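Local structure of AxyAgu115A (Amphibacillus xylanus NBRC 15112, 6NPS) at residues A798-T803 with K825-I830; L814-V819 with A832-T837; D836-V841 with V935-A940; A845-Y850 with K929-A934. The protein is a family GH115 alpha-glucuronidase that probably hydrolyses glucuronic acid substituents from arabinoglucuronoxylan. The protein carries 3 engineered substitutions. One frame throughout, in Å; residues are numbered along the deposited sequence.

All four contacts lie in the C-terminal domain. From the N terminus, contact 1 opens in the loop between strands 794-797 and 803-808 and closes at the start of strand 828-833. Contact 2 crosses it: its first segment, on strand 814-821, lies inside the span closed by contact 1, while its second, at the end of strand 828-833, lies beyond it. Asp-836 and Thr-837 end contact 2 and open contact 3, which spans nearly a hundred residues to the loop after strand 926-934. Contact 4 nests within that span, pairing strand 847-854 with strand 926-934. Together they join a hairpin, its flanking loops and the strands of a probable beta-sandwich.

Contact 1 (A798-T803 with K825-I830); sequences AEHFAT and KTLSAI
Residues 798-803 form an irregular loop that runs past the start of strand 828-833, with Ala-798 CA 6.1 Å from Ala-829 CA. The loop turns back at His-800, the centre of an inverse gamma turn in which Phe-801 N gives a weak bond to Glu-799 O. Polar contact converges on Ser-828: OG, between the backbone N and the carbonyl carbon, donates to the anti lone pair of Glu-799 OE1 at 2.7 Å. A water accepts from Glu-799 N and donates to Ser-828 OG at 2.6 Å, so a water and a direct bond both link Ser-828 OG to Glu-799. The glutamate CG is off any staggered position (chi1 143°), yet the chain beyond is extended. An alanine here would probably cost the serine hydroxyl its acceptor and loosen the loop from the strand. The Leu-827 side chain crosses that of Glu-799 at about a right angle, and its CD2 lies 3.8 Å from His-800 CE1; ND1 of that ring bonds Glu-962. Deeper, Ile-830 CG2 meets the Phe-801 ring at its edge, 4.2 Å from CE1, while CG1 approaches Ala-798 CB. Beyond the turn, Ala-802 and Thr-803 both face Glu-849 in a classic beta bulge, so the segment joins a gamma turn to a bulged strand start.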
# COMPACT_ATOMS: atom_id res chain seq x y z
N ALA A 798 1.28 31.95 -12.39
CA ALA A 798 1.66 32.54 -13.66
C ALA A 798 1.19 33.99 -13.78
O ALA A 798 1.79 34.78 -14.51
CB ALA A 798 1.10 31.67 -14.81
N GLU A 799 0.12 34.34 -13.08
CA GLU A 799 -0.37 35.71 -13.10
C GLU A 799 0.60 36.71 -12.44
O GLU A 799 0.50 37.91 -12.71
CB GLU A 799 -1.75 35.73 -12.45
CG GLU A 799 -2.08 36.90 -11.62
CD GLU A 799 -3.33 36.70 -10.77
OE1 GLU A 799 -4.21 35.89 -11.14
OE2 GLU A 799 -3.43 37.41 -9.75
N HIS A 800 1.56 36.24 -11.65
CA HIS A 800 2.49 37.15 -10.94
C HIS A 800 3.77 37.44 -11.71
O HIS A 800 4.88 37.45 -11.17
CB HIS A 800 2.78 36.59 -9.55
CG HIS A 800 1.58 36.59 -8.67
ND1 HIS A 800 1.28 35.57 -7.79
CD2 HIS A 800 0.56 37.48 -8.57
CE1 HIS A 800 0.13 35.83 -7.19
NE2 HIS A 800 -0.32 36.98 -7.64
N PHE A 801 3.63 37.75 -13.00
CA PHE A 801 4.75 38.26 -13.77
C PHE A 801 5.04 39.70 -13.38
O PHE A 801 4.16 40.45 -12.95
CB PHE A 801 4.47 38.19 -15.26
CG PHE A 801 3.14 38.74 -15.65
CD1 PHE A 801 2.06 37.90 -15.82
CD2 PHE A 801 2.98 40.09 -15.86
CE1 PHE A 801 0.83 38.39 -16.20
CE2 PHE A 801 1.73 40.60 -16.24
CZ PHE A 801 0.66 39.72 -16.42
N ALA A 802 6.30 40.09 -13.55
CA ALA A 802 6.74 41.43 -13.21
C ALA A 802 6.39 42.42 -14.30
O ALA A 802 6.09 43.58 -14.01
CB ALA A 802 8.26 41.45 -12.94
N THR A 803 6.42 42.00 -15.55
CA THR A 803 6.05 42.88 -16.65
C THR A 803 5.68 42.02 -17.84
O THR A 803 5.84 40.80 -17.80
CB THR A 803 7.18 43.86 -16.99
OG1 THR A 803 6.65 44.95 -17.75
CG2 THR A 803 8.29 43.18 -17.78
N LYS A 825 -6.36 24.76 -12.07
CA LYS A 825 -6.42 24.02 -10.82
C LYS A 825 -6.22 24.93 -9.63
O LYS A 825 -6.74 24.64 -8.54
CB LYS A 825 -5.37 22.91 -10.80
CG LYS A 825 -5.71 21.80 -11.81
CD LYS A 825 -4.68 20.68 -11.76
CE LYS A 825 -4.90 19.71 -10.60
NZ LYS A 825 -3.94 18.51 -10.72
N THR A 826 -5.49 26.03 -9.80
CA THR A 826 -5.18 26.91 -8.68
C THR A 826 -5.63 28.34 -8.99
O THR A 826 -6.79 28.56 -9.35
CB THR A 826 -3.69 26.78 -8.28
OG1 THR A 826 -2.83 27.14 -9.38
CG2 THR A 826 -3.35 25.30 -7.86
N LEU A 827 -4.74 29.33 -8.89
CA LEU A 827 -5.20 30.72 -8.89
C LEU A 827 -5.82 31.10 -10.24
O LEU A 827 -6.96 31.55 -10.31
CB LEU A 827 -4.03 31.65 -8.53
CG LEU A 827 -4.34 33.15 -8.40
CD1 LEU A 827 -5.45 33.43 -7.35
CD2 LEU A 827 -3.06 33.92 -8.10
N SER A 828 -5.10 30.90 -11.32
CA SER A 828 -5.55 31.42 -12.61
C SER A 828 -4.56 30.93 -13.65
O SER A 828 -3.70 30.09 -13.37
CB SER A 828 -5.66 32.95 -12.61
OG SER A 828 -4.37 33.55 -12.48
N ALA A 829 -4.67 31.47 -14.86
CA ALA A 829 -3.78 31.04 -15.92
C ALA A 829 -3.57 32.24 -16.82
O ALA A 829 -4.35 33.19 -16.80
CB ALA A 829 -4.36 29.86 -16.74
N ILE A 830 -2.53 32.17 -17.64
CA ILE A 830 -2.31 33.22 -18.63
C ILE A 830 -2.34 32.55 -19.99
O ILE A 830 -1.95 31.39 -20.14
CB ILE A 830 -1.00 34.00 -18.41
CG1 ILE A 830 0.22 33.08 -18.54
CG2 ILE A 830 -0.99 34.72 -17.05
CD1 ILE A 830 1.53 33.86 -18.54
O HOH W 1 -1.96 32.67 -11.99

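Contact 2 (L814-V819 with A832-T837); sequences LNRFEV and AFPTDT
Within these segments two backbone hydrogen bonds join strands 814-821 and 828-833 as an antiparallel hairpin. Arg-816 and Phe-833 form the hydrogen-bonded pair: Arg-816 N reaches Phe-833 O at 2.9 Å, nearly along the C=O axis, and Phe-833 N returns to Arg-816 O at 2.8 Å, almost straight at 172°. A CA-H...O contact from Asn-815 CA adds to the load on Phe-833 O. The ionic part lies within one strand. Arg-816, with CG in the crowded position and the chain bent at chi2, grips Glu-818 side-on; NE and NH2 both donate to the anti lone pair of OE2, NE at 2.8 Å. NH1 donates in turn to Leu-814 O, so bonds near the guanidinium plane fix its rotation. Van der Waals packing adds to this: Phe-833 CB sits over the centre of the guanidinium, 3.7 Å from CZ, while Glu-818 CG meets Phe-833 CD2 at 3.5 Å. In the non-hydrogen-bonded pair, Phe-817 with Ala-832, Ala-832 CB lies over one face of the Phe-817 ring. At the end of the hairpin, after a cis peptide bond, Pro-834 CD touches Asn-815 OD1 at 3.1 Å. That oxygen also takes a water shared with Thr-837 OG1, and Asn-815 ND2 donates to Thr-807. With its charge paired to Glu-818, the guanidinium can lie against Phe-833 CB, which probably lowers the cost of packing it on a hydrophobic residue.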
# COMPACT_ATOMS: atom_id res chain seq x y z
N LEU A 814 -3.99 44.46 -30.29
CA LEU A 814 -2.75 44.05 -29.65
C LEU A 814 -2.73 42.54 -29.49
O LEU A 814 -3.76 41.90 -29.31
CB LEU A 814 -2.56 44.70 -28.26
CG LEU A 814 -2.53 46.24 -28.26
CD1 LEU A 814 -2.70 46.76 -26.83
CD2 LEU A 814 -1.25 46.78 -28.89
N ASN A 815 -1.52 41.97 -29.55
CA ASN A 815 -1.28 40.58 -29.17
C ASN A 815 -0.64 40.59 -27.79
O ASN A 815 0.43 41.18 -27.60
CB ASN A 815 -0.39 39.86 -30.18
CG ASN A 815 -0.78 40.14 -31.63
OD1 ASN A 815 -1.90 39.85 -32.06
ND2 ASN A 815 0.13 40.76 -32.37
N ARG A 816 -1.27 39.92 -26.84
CA ARG A 816 -0.85 40.07 -25.45
C ARG A 816 -1.26 38.85 -24.66
O ARG A 816 -2.25 38.19 -24.98
CB ARG A 816 -1.48 41.33 -24.83
CG ARG A 816 -2.99 41.19 -24.57
CD ARG A 816 -3.84 41.27 -25.88
NE ARG A 816 -5.26 41.12 -25.58
CZ ARG A 816 -6.22 40.95 -26.49
NH1 ARG A 816 -5.92 40.87 -27.77
NH2 ARG A 816 -7.48 40.83 -26.09
N PHE A 817 -0.51 38.57 -23.60
CA PHE A 817 -1.00 37.64 -22.59
C PHE A 817 -2.12 38.27 -21.77
O PHE A 817 -2.06 39.43 -21.38
CB PHE A 817 0.13 37.19 -21.67
CG PHE A 817 0.96 36.08 -22.24
CD1 PHE A 817 0.56 34.78 -22.13
CD2 PHE A 817 2.15 36.38 -22.93
CE1 PHE A 817 1.30 33.73 -22.69
CE2 PHE A 817 2.91 35.38 -23.45
CZ PHE A 817 2.49 34.04 -23.34
N GLU A 818 -3.15 37.49 -21.52
CA GLU A 818 -4.26 37.90 -20.67
C GLU A 818 -4.35 36.96 -19.47
O GLU A 818 -4.12 35.75 -19.62
CB GLU A 818 -5.59 37.85 -21.44
CG GLU A 818 -5.69 38.84 -22.58
CD GLU A 818 -6.26 40.18 -22.14
OE1 GLU A 818 -6.46 40.38 -20.92
OE2 GLU A 818 -6.49 41.04 -23.02
N VAL A 819 -4.77 37.49 -18.32
CA VAL A 819 -5.02 36.64 -17.16
C VAL A 819 -6.47 36.18 -17.23
O VAL A 819 -7.38 37.01 -17.32
CB VAL A 819 -4.77 37.38 -15.83
CG1 VAL A 819 -5.09 36.45 -14.61
CG2 VAL A 819 -3.32 37.94 -15.77
N ALA A 832 -2.23 33.69 -24.45
CA ALA A 832 -2.06 34.77 -25.42
C ALA A 832 -3.33 34.98 -26.23
O ALA A 832 -3.98 34.03 -26.65
CB ALA A 832 -0.89 34.48 -26.36
N PHE A 833 -3.68 36.25 -26.47
CA PHE A 833 -4.78 36.60 -27.36
C PHE A 833 -4.28 37.58 -28.42
O PHE A 833 -3.51 38.49 -28.09
CB PHE A 833 -5.96 37.26 -26.60
CG PHE A 833 -6.72 36.32 -25.74
CD1 PHE A 833 -7.94 35.79 -26.16
CD2 PHE A 833 -6.22 35.95 -24.50
CE1 PHE A 833 -8.64 34.88 -25.35
CE2 PHE A 833 -6.91 35.06 -23.69
CZ PHE A 833 -8.11 34.53 -24.11
N PRO A 834 -4.74 37.48 -29.68
CA PRO A 834 -5.72 36.52 -30.24
C PRO A 834 -5.23 35.06 -30.18
O PRO A 834 -4.02 34.82 -30.20
CB PRO A 834 -5.87 36.98 -31.71
CG PRO A 834 -5.46 38.39 -31.70
CD PRO A 834 -4.36 38.51 -30.67
N THR A 835 -6.15 34.10 -30.11
CA THR A 835 -5.82 32.70 -29.83
C THR A 835 -5.45 31.89 -31.06
O THR A 835 -4.97 30.77 -30.89
CB THR A 835 -6.99 31.96 -29.18
OG1 THR A 835 -8.09 31.90 -30.10
CG2 THR A 835 -7.43 32.64 -27.94
N ASP A 836 -5.70 32.37 -32.27
CA ASP A 836 -5.52 31.58 -33.48
C ASP A 836 -4.24 31.89 -34.23
O ASP A 836 -3.98 31.27 -35.27
CB ASP A 836 -6.71 31.77 -34.42
CG ASP A 836 -6.96 33.24 -34.80
OD1 ASP A 836 -6.83 34.13 -33.93
OD2 ASP A 836 -7.32 33.49 -35.97
N THR A 837 -3.42 32.83 -33.74
CA THR A 837 -2.17 33.15 -34.41
C THR A 837 -1.08 32.20 -33.97
O THR A 837 -0.95 31.91 -32.78
CB THR A 837 -1.71 34.57 -34.08
OG1 THR A 837 -2.80 35.49 -34.25
CG2 THR A 837 -0.51 34.97 -34.95
O HOH W 2 -2.23 38.25 -34.16

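Contact 3 (D836-V841 with V935-A940); sequences DTHYQV and VSPGFA
Val-935 O is the best-held polar atom, gripped by one true hydrogen bond and one weaker contact. Tyr-839 N donates to it at 2.9 Å, in the carbonyl plane and on a lone pair, with an N-H...O angle of 150°; His-838 CA adds a CA-H...O approach at 3.5 Å. The two segments are irregular loops of a domain consistent with the galactose-binding-like beta-sandwich: 836-841 lies between strands 828-833 and 847-854, whereas the loop 935-940 links strands 926-934 and 940-948. The backbones run closest where Tyr-839 CA lies 4.4 Å from Val-935 CA.

Side chains pack on either flank of the Tyr-839 N to Val-935 O bond. At one end Pro-937 lies over a face of the His-838 imidazole in a CH-pi contact: CD stands 3.7 Å from the ring centroid and 18° off the normal, displaced toward the rim and nearest ND1 and CE1. The neighbouring CG reaches Thr-837 O at 3.7 Å. At the other end the two valines cross obliquely, Val-841 CG2 being 4.0 Å from Val-935 CG2. The Tyr-839 ring takes Thr-837 CB over one face, and its hydroxyl bonds Pro-834 O, which fixes the far end of the ring. Beyond the proline, the chain turns at Gly-938, whose positive phi would jam a beta carbon against Pro-937 O. Val-935 CG1 presses on the backbone beside the valine pair, ending 3.3 Å from Tyr-839 O.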
# COMPACT_ATOMS: atom_id res chain seq x y z
N ASP A 836 -5.70 32.37 -32.27
CA ASP A 836 -5.52 31.58 -33.48
C ASP A 836 -4.24 31.89 -34.23
O ASP A 836 -3.98 31.27 -35.27
CB ASP A 836 -6.71 31.77 -34.42
CG ASP A 836 -6.96 33.24 -34.80
OD1 ASP A 836 -6.83 34.13 -33.93
OD2 ASP A 836 -7.32 33.49 -35.97
N THR A 837 -3.42 32.83 -33.74
CA THR A 837 -2.17 33.15 -34.41
C THR A 837 -1.08 32.20 -33.97
O THR A 837 -0.95 31.91 -32.78
CB THR A 837 -1.71 34.57 -34.08
OG1 THR A 837 -2.80 35.49 -34.25
CG2 THR A 837 -0.51 34.97 -34.95
N HIS A 838 -0.26 31.77 -34.93
CA HIS A 838 1.01 31.11 -34.64
C HIS A 838 2.07 32.22 -34.59
O HIS A 838 2.48 32.76 -35.62
CB HIS A 838 1.33 30.05 -35.70
CG HIS A 838 0.33 28.92 -35.74
ND1 HIS A 838 0.62 27.65 -35.27
CD2 HIS A 838 -0.95 28.88 -36.16
CE1 HIS A 838 -0.44 26.88 -35.42
NE2 HIS A 838 -1.41 27.60 -35.96
N TYR A 839 2.50 32.56 -33.37
CA TYR A 839 3.43 33.66 -33.16
C TYR A 839 4.85 33.21 -33.46
O TYR A 839 5.18 32.03 -33.34
CB TYR A 839 3.32 34.14 -31.70
CG TYR A 839 1.98 34.74 -31.37
CD1 TYR A 839 1.03 34.04 -30.62
CD2 TYR A 839 1.65 36.02 -31.83
CE1 TYR A 839 -0.21 34.60 -30.33
CE2 TYR A 839 0.43 36.58 -31.56
CZ TYR A 839 -0.50 35.89 -30.81
OH TYR A 839 -1.72 36.49 -30.56
N GLN A 840 5.71 34.17 -33.82
CA GLN A 840 7.13 33.91 -34.03
C GLN A 840 7.95 34.80 -33.12
O GLN A 840 7.75 36.02 -33.12
CB GLN A 840 7.50 34.14 -35.50
CG GLN A 840 6.78 33.19 -36.41
CD GLN A 840 7.70 32.62 -37.48
OE1 GLN A 840 7.36 32.63 -38.66
NE2 GLN A 840 8.87 32.14 -37.06
N VAL A 841 8.87 34.20 -32.36
CA VAL A 841 9.72 34.98 -31.47
C VAL A 841 10.52 35.99 -32.27
O VAL A 841 11.04 35.70 -33.36
CB VAL A 841 10.63 34.08 -30.63
CG1 VAL A 841 11.61 34.92 -29.82
CG2 VAL A 841 9.81 33.14 -29.68
N VAL A 935 3.93 31.06 -28.71
CA VAL A 935 4.25 30.66 -30.08
C VAL A 935 3.04 29.91 -30.66
O VAL A 935 2.26 30.49 -31.42
CB VAL A 935 5.54 29.80 -30.11
CG1 VAL A 935 5.89 29.31 -31.55
CG2 VAL A 935 6.72 30.59 -29.49
N SER A 936 2.85 28.61 -30.28
CA SER A 936 1.69 27.86 -30.70
C SER A 936 0.44 28.28 -29.93
O SER A 936 0.52 28.63 -28.76
CB SER A 936 1.89 26.35 -30.49
OG SER A 936 3.09 25.91 -31.08
N PRO A 937 -0.72 28.20 -30.56
CA PRO A 937 -2.00 28.30 -29.83
C PRO A 937 -2.19 27.14 -28.85
O PRO A 937 -1.57 26.08 -28.98
CB PRO A 937 -3.05 28.24 -30.94
CG PRO A 937 -2.29 28.55 -32.25
CD PRO A 937 -0.90 28.05 -32.02
N GLY A 938 -3.11 27.32 -27.90
CA GLY A 938 -3.37 26.31 -26.90
C GLY A 938 -2.50 26.35 -25.65
O GLY A 938 -2.69 25.52 -24.75
N PHE A 939 -1.59 27.31 -25.54
CA PHE A 939 -0.66 27.40 -24.42
C PHE A 939 -1.31 28.21 -23.30
O PHE A 939 -1.49 29.42 -23.44
CB PHE A 939 0.66 28.02 -24.90
CG PHE A 939 1.69 28.19 -23.81
CD1 PHE A 939 2.46 27.12 -23.37
CD2 PHE A 939 1.91 29.44 -23.24
CE1 PHE A 939 3.42 27.29 -22.35
CE2 PHE A 939 2.87 29.63 -22.22
CZ PHE A 939 3.63 28.55 -21.79
N ALA A 940 -1.71 27.54 -22.22
CA ALA A 940 -2.33 28.20 -21.07
C ALA A 940 -1.55 27.80 -19.82
O ALA A 940 -1.54 26.63 -19.43
CB ALA A 940 -3.80 27.84 -20.94

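Contact 4 (A845-Y850 with K929-A934); sequences APFVEY and KLRIYA
Glu-849 OE1 collects the charges: Arg-931 NE donates to its anti lone pair at 2.8 Å, NH2 adds a weak bond at 3.1 Å, and Lys-929 NZ forms a long salt bridge at 3.6 Å. Carboxylate and guanidinium are nearly coplanar, 10° apart, and both chains run extended, side by side in the same direction. Phe-847 covers one guanidinium face, its CZ over the centre and the planes 14° apart, while Arg-931 CD sits over the Phe-847 ring toward its rim. An alanine in place of Arg-931 would remove the main salt bridge and the guanidinium over Phe-847, and would probably leave Glu-849 OE1 less firmly held, with the distant lysine as its remaining charged partner in these segments. Next along, Phe-847 CB lies over the Tyr-933 ring, 3.9 Å from its centroid, and Tyr-933 OH bonds Gln-883. Glu-849 OE2 is held by His-851.

Behind these groups the antiparallel ladder sets the register. Ile-932 N to Val-848 O is 3.0 Å and Val-848 N to Ile-932 O 3.1 Å; Tyr-850 and Leu-930 likewise bond both ways, Tyr-850 N to Leu-930 O the straightest at 171°. Past the ladder Ala-934 N reaches Pro-846 O, whereas buried Ala-934 O has no polar partner and touches Ala-845 CB. The opposite face carries Val-848, Tyr-850, Leu-930 and Ile-932; Tyr-850 OH bonds Ala-798 O. This apolar face meets Ile-830 of strand 828-833 and Leu-941 and Ile-944 of strand 940-948, while strands 803-808 and 879-884 flank the pair, one beside each strand.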
# COMPACT_ATOMS: atom_id res chain seq x y z
N ALA A 845 5.48 37.73 -31.39
CA ALA A 845 5.11 37.00 -30.17
C ALA A 845 5.11 37.93 -28.96
O ALA A 845 6.13 38.57 -28.69
CB ALA A 845 6.08 35.85 -29.92
N PRO A 846 4.04 37.99 -28.19
CA PRO A 846 4.08 38.69 -26.90
C PRO A 846 4.77 37.84 -25.83
O PRO A 846 4.91 36.62 -25.96
CB PRO A 846 2.60 38.87 -26.54
CG PRO A 846 1.98 37.57 -27.06
CD PRO A 846 2.74 37.31 -28.40
N PHE A 847 5.16 38.50 -24.74
CA PHE A 847 5.81 37.78 -23.65
C PHE A 847 5.36 38.33 -22.30
O PHE A 847 4.80 39.42 -22.19
CB PHE A 847 7.36 37.78 -23.78
CG PHE A 847 8.04 39.11 -23.62
CD1 PHE A 847 8.32 39.62 -22.36
CD2 PHE A 847 8.50 39.81 -24.74
CE1 PHE A 847 8.98 40.81 -22.21
CE2 PHE A 847 9.18 41.01 -24.59
CZ PHE A 847 9.42 41.51 -23.32
N VAL A 848 5.57 37.50 -21.28
CA VAL A 848 5.51 37.92 -19.88
C VAL A 848 6.89 37.68 -19.30
O VAL A 848 7.63 36.80 -19.75
CB VAL A 848 4.44 37.18 -19.04
CG1 VAL A 848 3.04 37.67 -19.45
CG2 VAL A 848 4.55 35.66 -19.20
N GLU A 849 7.25 38.48 -18.30
CA GLU A 849 8.58 38.43 -17.73
C GLU A 849 8.49 38.27 -16.21
O GLU A 849 7.81 39.05 -15.55
CB GLU A 849 9.36 39.69 -18.10
CG GLU A 849 10.79 39.80 -17.56
CD GLU A 849 11.48 41.09 -18.05
OE1 GLU A 849 11.73 41.20 -19.27
OE2 GLU A 849 11.75 41.98 -17.22
N TYR A 850 9.19 37.27 -15.69
CA TYR A 850 9.25 36.96 -14.27
C TYR A 850 10.64 37.29 -13.75
O TYR A 850 11.63 37.09 -14.46
CB TYR A 850 8.93 35.48 -14.02
CG TYR A 850 7.59 35.08 -14.55
CD1 TYR A 850 6.48 35.09 -13.73
CD2 TYR A 850 7.43 34.70 -15.88
CE1 TYR A 850 5.26 34.73 -14.20
CE2 TYR A 850 6.19 34.34 -16.35
CZ TYR A 850 5.11 34.37 -15.51
OH TYR A 850 3.88 34.04 -15.97
N LYS A 929 16.12 37.08 -14.85
CA LYS A 929 14.91 37.37 -15.61
C LYS A 929 14.54 36.14 -16.45
O LYS A 929 15.42 35.51 -17.03
CB LYS A 929 15.11 38.54 -16.56
CG LYS A 929 14.91 39.92 -15.98
CD LYS A 929 15.75 40.96 -16.74
CE LYS A 929 15.25 41.26 -18.18
NZ LYS A 929 15.19 40.12 -19.17
N LEU A 930 13.25 35.83 -16.50
CA LEU A 930 12.72 34.75 -17.33
C LEU A 930 11.59 35.30 -18.19
O LEU A 930 10.60 35.81 -17.65
CB LEU A 930 12.22 33.56 -16.48
CG LEU A 930 11.30 32.58 -17.23
CD1 LEU A 930 12.09 31.70 -18.22
CD2 LEU A 930 10.45 31.69 -16.27
N ARG A 931 11.74 35.22 -19.51
CA ARG A 931 10.68 35.62 -20.43
C ARG A 931 10.04 34.39 -21.02
O ARG A 931 10.74 33.49 -21.50
CB ARG A 931 11.21 36.51 -21.56
CG ARG A 931 11.70 37.84 -21.09
CD ARG A 931 12.23 38.72 -22.22
NE ARG A 931 12.57 40.02 -21.66
CZ ARG A 931 12.94 41.08 -22.37
NH1 ARG A 931 13.03 40.99 -23.69
NH2 ARG A 931 13.22 42.22 -21.75
N ILE A 932 8.71 34.34 -21.02
CA ILE A 932 7.96 33.30 -21.70
C ILE A 932 7.21 33.94 -22.87
O ILE A 932 6.42 34.88 -22.68
CB ILE A 932 7.00 32.58 -20.75
CG1 ILE A 932 7.79 32.10 -19.53
CG2 ILE A 932 6.26 31.47 -21.48
CD1 ILE A 932 6.97 31.30 -18.60
N TYR A 933 7.49 33.45 -24.07
CA TYR A 933 6.86 33.95 -25.29
C TYR A 933 5.79 32.97 -25.75
O TYR A 933 6.01 31.74 -25.74
CB TYR A 933 7.87 34.12 -26.43
CG TYR A 933 8.94 35.15 -26.26
CD1 TYR A 933 10.07 34.89 -25.50
CD2 TYR A 933 8.86 36.37 -26.92
CE1 TYR A 933 11.08 35.85 -25.37
CE2 TYR A 933 9.86 37.34 -26.80
CZ TYR A 933 10.96 37.06 -26.02
OH TYR A 933 11.96 38.00 -25.90
N ALA A 934 4.65 33.49 -26.20
CA ALA A 934 3.68 32.64 -26.86
C ALA A 934 4.15 32.32 -28.27
O ALA A 934 4.67 33.19 -28.97
CB ALA A 934 2.31 33.29 -26.92